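Local coordinates for peptidoglycan-N-acetylglucosamine deacetylase BC_1960 (Bacillus cereus, PDB 4L1G), which removes acetyl groups from N-acetylglucosamine residues of cell-wall peptidoglycan as a zinc-dependent hydrolase, and also acts on chitin oligomers, at residues A76-D81 / G219-Q224. Sequence-based numbering, arbitrary orientation.
Sequences ALTFDD and GSVILQ
Ile222 O is gripped twice by Thr78: the hydroxyl OG1 donates to it over 2.6 Å, and the backbone N of Thr78 reaches the same oxygen at 3.2 Å. The two donors approach from opposite faces of the carbonyl plane. The N-H bond is bent, 138° at the hydrogen, whereas Ile222 N to Ala76 O is nearly straight. With chi1 at 68°, OG1 sits between the backbone N and the carbonyl carbon, which turns it to the neighbouring strand; it also receives a hydrogen bond from Arg169. Ala76 N to Ser220 O, Gln224 N to Thr78 O and Asp80 N to Gln224 O complete a parallel pairing of adjacent strands. A water lies between Thr78 O and Gln224 OE1, 2.7 Å from the latter, while NE2 of this amide hydrogen-bonds to OG of Ser235.

On the face carrying Leu77, Phe79, Ile222 and Gln224, the Gln224 side chain runs alongside Phe79, with amide and ring planes 39° apart; OE1 approaches CE2 of Phe79 obliquely, at 3.3 Å. Leu77 CD2 meets Ile222 CD1 at 3.9 Å, and helices 89-97 and 233-248 pack over this layer of Leu77 and Phe79. The other face carries Thr78 CG2 against Val221 CG1, and Leu223 crossing Asp80 at about a right angle, its CD1 3.3 Å from Asp80 OD2.

This is parallel strand pairing in the TIM-like (β/α) barrel of the polysaccharide deacetylase (NodB homology) family, with helix-facing residues on one side and the catalytic centre on the other. Asp80, the predicted proton acceptor, has OD1 in a salt bridge with Arg169, and the following Asp81 binds zinc with His131 and His135. NH1 of Arg169 thus links Thr78 OG1 to Asp80 OD1, tying the inter-strand polar network directly to the carboxylate of the predicted proton acceptor.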
# COMPACT_ATOMS: atom_id res chain seq x y z
N ALA A 76 -6.60 -7.64 0.71
CA ALA A 76 -5.21 -7.20 0.64
C ALA A 76 -4.86 -6.20 1.74
O ALA A 76 -5.50 -5.16 1.87
CB ALA A 76 -4.90 -6.61 -0.73
N LEU A 77 -3.85 -6.54 2.53
CA LEU A 77 -3.28 -5.60 3.50
C LEU A 77 -2.25 -4.72 2.80
O LEU A 77 -1.38 -5.23 2.09
CB LEU A 77 -2.63 -6.34 4.66
CG LEU A 77 -3.53 -7.07 5.65
CD1 LEU A 77 -2.71 -8.02 6.52
CD2 LEU A 77 -4.30 -6.08 6.51
N THR A 78 -2.35 -3.41 2.99
CA THR A 78 -1.36 -2.48 2.46
C THR A 78 -0.90 -1.53 3.55
O THR A 78 -1.67 -1.18 4.44
CB THR A 78 -1.89 -1.67 1.25
OG1 THR A 78 -2.91 -0.76 1.69
CG2 THR A 78 -2.45 -2.60 0.18
N PHE A 79 0.37 -1.11 3.48
CA PHE A 79 0.96 -0.24 4.49
C PHE A 79 1.69 0.94 3.84
O PHE A 79 2.55 0.74 2.97
CB PHE A 79 1.90 -1.03 5.39
CG PHE A 79 1.25 -2.20 6.08
CD1 PHE A 79 1.22 -3.45 5.48
CD2 PHE A 79 0.67 -2.05 7.33
CE1 PHE A 79 0.62 -4.53 6.12
CE2 PHE A 79 0.06 -3.12 7.97
CZ PHE A 79 0.04 -4.36 7.36
N ASP A 80 1.37 2.15 4.27
CA ASP A 80 1.91 3.37 3.66
C ASP A 80 3.00 4.04 4.49
O ASP A 80 3.05 3.88 5.71
CB ASP A 80 0.78 4.38 3.43
CG ASP A 80 -0.03 4.06 2.19
OD1 ASP A 80 0.21 3.01 1.56
OD2 ASP A 80 -0.92 4.88 1.85
N ASP A 81 3.86 4.79 3.79
CA ASP A 81 4.83 5.73 4.37
C ASP A 81 6.14 5.12 4.89
O ASP A 81 6.98 5.84 5.42
CB ASP A 81 4.19 6.61 5.46
CG ASP A 81 2.99 7.38 4.95
OD1 ASP A 81 2.85 7.51 3.72
OD2 ASP A 81 2.20 7.85 5.79
N GLY A 219 -12.36 -8.75 -1.94
CA GLY A 219 -11.79 -7.73 -2.80
C GLY A 219 -11.34 -6.48 -2.07
O GLY A 219 -10.75 -5.59 -2.68
N SER A 220 -11.60 -6.41 -0.77
CA SER A 220 -11.25 -5.23 0.03
C SER A 220 -9.75 -4.95 0.06
O SER A 220 -8.93 -5.85 0.27
CB SER A 220 -11.78 -5.36 1.46
OG SER A 220 -13.20 -5.28 1.50
N VAL A 221 -9.40 -3.69 -0.15
CA VAL A 221 -8.03 -3.23 0.04
C VAL A 221 -7.97 -2.38 1.30
O VAL A 221 -8.57 -1.31 1.37
CB VAL A 221 -7.51 -2.43 -1.17
CG1 VAL A 221 -6.13 -1.86 -0.88
CG2 VAL A 221 -7.48 -3.31 -2.41
N ILE A 222 -7.24 -2.87 2.30
CA ILE A 222 -7.18 -2.23 3.61
C ILE A 222 -5.99 -1.27 3.69
O ILE A 222 -4.91 -1.57 3.17
CB ILE A 222 -7.08 -3.30 4.72
CG1 ILE A 222 -8.23 -4.30 4.58
CG2 ILE A 222 -7.07 -2.66 6.10
CD1 ILE A 222 -8.05 -5.57 5.39
N LEU A 223 -6.19 -0.12 4.33
CA LEU A 223 -5.13 0.87 4.47
C LEU A 223 -4.62 1.00 5.90
O LEU A 223 -5.37 1.35 6.82
CB LEU A 223 -5.60 2.25 3.99
CG LEU A 223 -4.61 3.40 4.25
CD1 LEU A 223 -3.36 3.24 3.39
CD2 LEU A 223 -5.26 4.75 4.01
N GLN A 224 -3.34 0.72 6.09
CA GLN A 224 -2.65 0.99 7.34
C GLN A 224 -1.36 1.76 7.08
O GLN A 224 -0.97 1.94 5.92
CB GLN A 224 -2.36 -0.31 8.09
CG GLN A 224 -3.58 -0.92 8.75
CD GLN A 224 -3.31 -2.30 9.30
OE1 GLN A 224 -3.23 -3.28 8.55
NE2 GLN A 224 -3.17 -2.40 10.62
O HOH W 1 -3.63 -2.92 5.87